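Local coordinates for nuclear movement protein (Encephalitozoon cuniculi, PDB 2O30), which is of unknown function but may bind unfolded proteins through a p23-like CS domain, at residues I18-T23 / V72-T77; S29-R34 / V42-E47. The protein carries 1 engineered substitution. All blocks are in the same frame, centred on the assembly; numbering follows the deposited sequence.

Contact 1: residues I18-T23 / V72-T77; sequences IQFPVT and VDVNVT
F20 lays one face of its ring against the side chain of V72, and the tight half of this antiparallel pairing is built round that meeting. The CB of V72 stands 3.8 Å from the ring centroid, 17° off the ring normal, a CH-pi contact displaced toward the rim. The first torsion of F20 sets CG between the backbone N and the carbonyl carbon (chi1 61°), the crowded position; the ring lies alongside V72, and the two side chains point the same way. The branches of V72 divide the work: CG1 lies 3.6 Å from CZ of F20, while CG2 touches CE2 and also meets CG2 of V22 at 3.6 Å, where the two valines cross at about a right angle. Two hydrogen-bonded pairs fix this register, F20 with V72 and I18 with V74; the bond from V72 N to F20 O is 2.8 Å long, whereas F20 N to V72 O stretches to 3.2 Å.

The other face is polar and partly exposed. Here Q19 and D73 form a non-hydrogen-bonded pair whose side chains cross obliquely, CG of Q19 lying 3.2 Å from OD1 of D73, with amide and carboxylate planes 49° apart. A water joins the polar ends, accepting from Q19 NE2 at 3.0 Å and lying 2.8 Å from D73 OD1, while Q19 OE1 is held by T8.

In the CS-domain beta-sandwich, strand 15-21 thus lies next to strand 71-78, which has strand 63-68 on its other edge; the apolar face of I18, F20, V72 and V74 packs on strands 31-36 and 39-44 of the opposing sheet.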
loop_
_atom_site.group_PDB
_atom_site.type_symbol
_atom_site.label_atom_id
_atom_site.label_comp_id
_atom_site.label_asym_id
_atom_site.label_seq_id
_atom_site.Cartn_x
_atom_site.Cartn_y
_atom_site.Cartn_z
ATOM N N ILE A 18 12.424 11.602 -0.047
ATOM C CA ILE A 18 11.149 12.329 -0.096
ATOM C C ILE A 18 10.820 12.736 1.341
ATOM O O ILE A 18 11.044 11.956 2.261
ATOM C CB ILE A 18 10.027 11.470 -0.664
ATOM C CG1 ILE A 18 10.325 11.069 -2.125
ATOM C CG2 ILE A 18 8.648 12.198 -0.578
ATOM C CD1 ILE A 18 9.533 9.829 -2.604
ATOM N N GLN A 19 10.345 13.961 1.498
ATOM C CA GLN A 19 9.971 14.484 2.830
ATOM C C GLN A 19 8.550 15.016 2.804
ATOM O O GLN A 19 8.094 15.597 1.809
ATOM C CB GLN A 19 10.929 15.613 3.249
ATOM C CG GLN A 19 12.412 15.283 3.135
ATOM C CD GLN A 19 12.990 15.560 1.727
ATOM O OE1 GLN A 19 12.653 16.567 1.068
ATOM N NE2 GLN A 19 13.881 14.674 1.275
ATOM N N PHE A 20 7.825 14.821 3.905
ATOM C CA PHE A 20 6.497 15.426 4.021
ATOM C C PHE A 20 6.165 15.564 5.500
ATOM O O PHE A 20 6.737 14.859 6.323
ATOM C CB PHE A 20 5.427 14.630 3.262
ATOM C CG PHE A 20 5.233 13.220 3.750
ATOM C CD1 PHE A 20 5.978 12.172 3.208
ATOM C CD2 PHE A 20 4.308 12.930 4.755
ATOM C CE1 PHE A 20 5.789 10.863 3.629
ATOM C CE2 PHE A 20 4.125 11.634 5.194
ATOM C CZ PHE A 20 4.878 10.580 4.621
ATOM N N PRO A 21 5.267 16.513 5.839
ATOM C CA PRO A 21 4.977 16.771 7.252
ATOM C C PRO A 21 3.984 15.783 7.865
ATOM O O PRO A 21 3.082 15.311 7.165
ATOM C CB PRO A 21 4.392 18.188 7.218
ATOM C CG PRO A 21 3.661 18.239 5.929
ATOM C CD PRO A 21 4.539 17.436 4.947
ATOM N N VAL A 22 4.172 15.465 9.150
ATOM C CA VAL A 22 3.313 14.490 9.847
ATOM C C VAL A 22 2.040 15.200 10.250
ATOM O O VAL A 22 2.124 16.289 10.818
ATOM C CB VAL A 22 3.959 13.979 11.149
ATOM C CG1 VAL A 22 3.042 12.986 11.851
ATOM C CG2 VAL A 22 5.303 13.362 10.897
ATOM N N THR A 23 0.894 14.558 9.990
ATOM C CA THR A 23 -0.467 15.059 10.305
ATOM C C THR A 23 -0.659 16.541 9.982
ATOM O O THR A 23 0.119 17.398 10.429
ATOM C CB THR A 23 -0.899 14.770 11.792
ATOM O OG1 THR A 23 -0.371 15.770 12.684
ATOM C CG2 THR A 23 -0.446 13.382 12.234
ATOM N N VAL A 72 8.437 13.397 7.984
ATOM C CA VAL A 72 8.714 12.019 7.587
ATOM C C VAL A 72 9.793 12.074 6.518
ATOM O O VAL A 72 9.673 12.842 5.561
ATOM C CB VAL A 72 7.461 11.324 7.026
ATOM C CG1 VAL A 72 7.792 9.874 6.638
ATOM C CG2 VAL A 72 6.325 11.303 8.080
ATOM N N ASP A 73 10.835 11.267 6.693
ATOM C CA ASP A 73 11.897 11.170 5.681
ATOM C C ASP A 73 11.856 9.767 5.062
ATOM O O ASP A 73 11.930 8.776 5.773
ATOM C CB ASP A 73 13.241 11.472 6.326
ATOM C CG ASP A 73 13.414 12.947 6.652
ATOM O OD1 ASP A 73 13.456 13.758 5.712
ATOM O OD2 ASP A 73 13.540 13.301 7.842
ATOM N N VAL A 74 11.696 9.701 3.743
ATOM C CA VAL A 74 11.616 8.428 3.007
ATOM C C VAL A 74 12.858 8.360 2.114
ATOM O O VAL A 74 13.265 9.374 1.536
ATOM C CB VAL A 74 10.346 8.401 2.150
ATOM C CG1 VAL A 74 10.180 7.075 1.444
ATOM C CG2 VAL A 74 9.085 8.708 3.017
ATOM N N ASN A 75 13.481 7.185 2.045
ATOM C CA ASN A 75 14.697 7.007 1.241
ATOM C C ASN A 75 14.535 5.703 0.455
ATOM O O ASN A 75 14.004 4.724 0.975
ATOM C CB ASN A 75 15.882 6.924 2.201
ATOM C CG ASN A 75 17.164 6.547 1.527
ATOM O OD1 ASN A 75 17.537 5.362 1.502
ATOM N ND2 ASN A 75 17.864 7.541 0.974
ATOM N N VAL A 76 14.968 5.695 -0.811
ATOM C CA VAL A 76 15.000 4.461 -1.598
ATOM C C VAL A 76 16.187 4.564 -2.551
ATOM O O VAL A 76 16.525 5.669 -3.011
ATOM C CB VAL A 76 13.662 4.170 -2.369
ATOM C CG1 VAL A 76 13.358 5.203 -3.447
ATOM C CG2 VAL A 76 13.674 2.764 -3.000
ATOM N N THR A 77 16.820 3.418 -2.819
ATOM C CA THR A 77 18.040 3.407 -3.644
ATOM C C THR A 77 17.654 3.299 -5.122
ATOM O O THR A 77 16.776 2.532 -5.474
ATOM C CB THR A 77 18.943 2.224 -3.228
ATOM O OG1 THR A 77 19.351 2.387 -1.861
ATOM C CG2 THR A 77 20.188 2.130 -4.117
HETATM O O HOH W 1 14.269 12.531 3.284
#

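Contact 2: residues S29-R34 / V42-E47; sequences SAIKIR and VKNQGE
The carbonyl oxygen of A30 is gripped twice: Q45 N donates to it over 2.8 Å, tilted 27° from the carbonyl plane, and a water donates to it over 2.8 Å as well. That water in turn accepts from G46 N, so it bridges the residue just before strand 31-36 to the turn that follows strand 39-44. Beside this polar knot the CB of A30 rests 3.8 Å from CG of Q45, a small apolar touch at the exposed end of the contact.

Further along, K32 and K43 are a hydrogen-bonded pair, with K32 N reaching K43 O in an almost straight bond (179° at the hydrogen) and K43 N returning to K32 O. This is the antiparallel beta hairpin of strands 31-36 and 39-44, two of the three strands of the smaller sheet of the CS domain; a type I' turn from N44 to E47 then carries the chain into the third, 47-51.

The two lysines rise from the same face. K32 is bent at chi4 (-10°), which brings NZ back to S29 O at 3.0 Å, in the carbonyl plane and on a lone pair. W64 of the second subunit lies against both lysines, by cation-pi contact with K32 and by packing on K43, which also comes close to a bound dithiothreitol; R34 lines that pocket too.

On the other face I33 and V42 lie side by side, branch matched to branch, with CG1 4.1 Å from CG1 and CG2 equally far from CG2. N44 OD1, 4.2 Å from CB of A30, is buried there with no polar partner.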
loop_
_atom_site.group_PDB
_atom_site.type_symbol
_atom_site.label_atom_id
_atom_site.label_comp_id
_atom_site.label_asym_id
_atom_site.label_seq_id
_atom_site.Cartn_x
_atom_site.Cartn_y
_atom_site.Cartn_z
ATOM N N SER A 29 -0.868 4.091 12.511
ATOM C CA SER A 29 -1.111 3.523 11.193
ATOM C C SER A 29 -1.445 4.672 10.238
ATOM O O SER A 29 -1.987 4.465 9.141
ATOM C CB SER A 29 -2.275 2.536 11.270
ATOM O OG SER A 29 -3.331 3.089 12.039
ATOM N N ALA A 30 -1.103 5.885 10.669
ATOM C CA ALA A 30 -1.356 7.091 9.905
ATOM C C ALA A 30 -0.545 7.118 8.610
ATOM O O ALA A 30 -1.044 7.584 7.596
ATOM C CB ALA A 30 -1.045 8.330 10.739
ATOM N N ILE A 31 0.688 6.623 8.658
ATOM C CA ILE A 31 1.604 6.719 7.517
ATOM C C ILE A 31 1.586 5.419 6.734
ATOM O O ILE A 31 1.976 4.369 7.243
ATOM C CB ILE A 31 3.040 7.092 7.948
ATOM C CG1 ILE A 31 3.031 8.503 8.535
ATOM C CG2 ILE A 31 4.009 6.997 6.752
ATOM C CD1 ILE A 31 4.083 8.749 9.566
ATOM N N LYS A 32 1.114 5.496 5.495
ATOM C CA LYS A 32 1.022 4.319 4.649
ATOM C C LYS A 32 1.863 4.543 3.401
ATOM O O LYS A 32 1.615 5.476 2.663
ATOM C CB LYS A 32 -0.435 4.059 4.282
ATOM C CG LYS A 32 -1.291 3.601 5.482
ATOM C CD LYS A 32 -2.735 3.312 5.031
ATOM C CE LYS A 32 -3.579 2.658 6.146
ATOM N NZ LYS A 32 -2.766 2.225 7.324
ATOM N N ILE A 33 2.853 3.682 3.182
ATOM C CA ILE A 33 3.773 3.820 2.035
ATOM C C ILE A 33 3.878 2.466 1.327
ATOM O O ILE A 33 4.142 1.441 1.967
ATOM C CB ILE A 33 5.174 4.304 2.486
ATOM C CG1 ILE A 33 5.050 5.655 3.193
ATOM C CG2 ILE A 33 6.127 4.416 1.281
ATOM C CD1 ILE A 33 6.310 6.136 3.933
ATOM N N ARG A 34 3.634 2.467 0.020
ATOM C CA ARG A 34 3.774 1.263 -0.812
ATOM C C ARG A 34 4.478 1.629 -2.120
ATOM O O ARG A 34 4.089 2.590 -2.769
ATOM C CB ARG A 34 2.403 0.686 -1.158
ATOM C CG ARG A 34 2.444 -0.550 -2.068
ATOM C CD ARG A 34 1.053 -1.140 -2.342
ATOM N NE ARG A 34 0.202 -0.289 -3.174
ATOM C CZ ARG A 34 -0.949 0.260 -2.785
ATOM N NH1 ARG A 34 -1.424 0.055 -1.568
ATOM N NH2 ARG A 34 -1.643 1.014 -3.626
ATOM N N VAL A 42 1.829 7.088 -1.260
ATOM C CA VAL A 42 2.121 7.537 0.100
ATOM C C VAL A 42 0.867 8.232 0.616
ATOM O O VAL A 42 0.367 9.156 -0.008
ATOM C CB VAL A 42 3.323 8.524 0.140
ATOM C CG1 VAL A 42 3.531 9.075 1.563
ATOM C CG2 VAL A 42 4.599 7.836 -0.377
ATOM N N LYS A 43 0.363 7.773 1.747
ATOM C CA LYS A 43 -0.805 8.411 2.347
ATOM C C LYS A 43 -0.513 8.796 3.781
ATOM O O LYS A 43 0.271 8.149 4.451
ATOM C CB LYS A 43 -2.018 7.490 2.267
ATOM C CG LYS A 43 -2.359 7.078 0.848
ATOM C CD LYS A 43 -3.840 6.793 0.687
ATOM C CE LYS A 43 -4.241 5.505 1.347
ATOM N NZ LYS A 43 -5.573 5.063 0.815
ATOM N N ASN A 44 -1.141 9.870 4.238
ATOM C CA ASN A 44 -0.947 10.327 5.595
ATOM C C ASN A 44 -2.327 10.594 6.176
ATOM O O ASN A 44 -3.029 11.494 5.713
ATOM C CB ASN A 44 -0.066 11.579 5.628
ATOM C CG ASN A 44 0.177 12.081 7.042
ATOM O OD1 ASN A 44 -0.126 11.392 8.020
ATOM N ND2 ASN A 44 0.703 13.283 7.155
ATOM N N GLN A 45 -2.718 9.769 7.147
ATOM C CA GLN A 45 -4.056 9.822 7.734
ATOM C C GLN A 45 -5.126 9.769 6.652
ATOM O O GLN A 45 -6.083 10.544 6.687
ATOM C CB GLN A 45 -4.243 11.093 8.567
ATOM C CG GLN A 45 -3.459 11.144 9.857
ATOM C CD GLN A 45 -4.210 11.912 10.934
ATOM O OE1 GLN A 45 -5.278 11.486 11.390
ATOM N NE2 GLN A 45 -3.658 13.047 11.348
ATOM N N GLY A 46 -4.947 8.881 5.679
ATOM C CA GLY A 46 -5.902 8.740 4.584
ATOM C C GLY A 46 -5.776 9.743 3.443
ATOM O O GLY A 46 -6.300 9.495 2.357
ATOM N N GLU A 47 -5.093 10.867 3.677
ATOM C CA GLU A 47 -4.857 11.883 2.642
ATOM C C GLU A 47 -3.683 11.468 1.748
ATOM O O GLU A 47 -2.629 11.080 2.246
ATOM C CB GLU A 47 -4.579 13.247 3.285
ATOM C CG GLU A 47 -4.262 14.389 2.308
ATOM C CD GLU A 47 -3.722 15.635 3.017
ATOM O OE1 GLU A 47 -4.180 15.941 4.147
ATOM O OE2 GLU A 47 -2.840 16.316 2.446
HETATM O O HOH W 2 -3.066 7.043 5.679
#

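The two contacts illustrate how a beta-sandwich is assembled from one long-range strand pairing and one hairpin. Contact 1 joins strands 15-21 and 71-78 in one sheet, contact 2 joins strands 31-36 and 39-44 in the other, and their centres are about 11 Å apart. Along the chain the order is 18-23, 29-34, 42-47, 72-77, so the hairpin of contact 2 falls between the two strands of contact 1, which are distant in sequence. The apolar faces meet in the interior, where F20 CE1 lies 3.5 Å from V42 CG1. P21 O and T23 N each lie 3.1 Å from N44 ND2, so the two contacts also touch near this end of the sandwich.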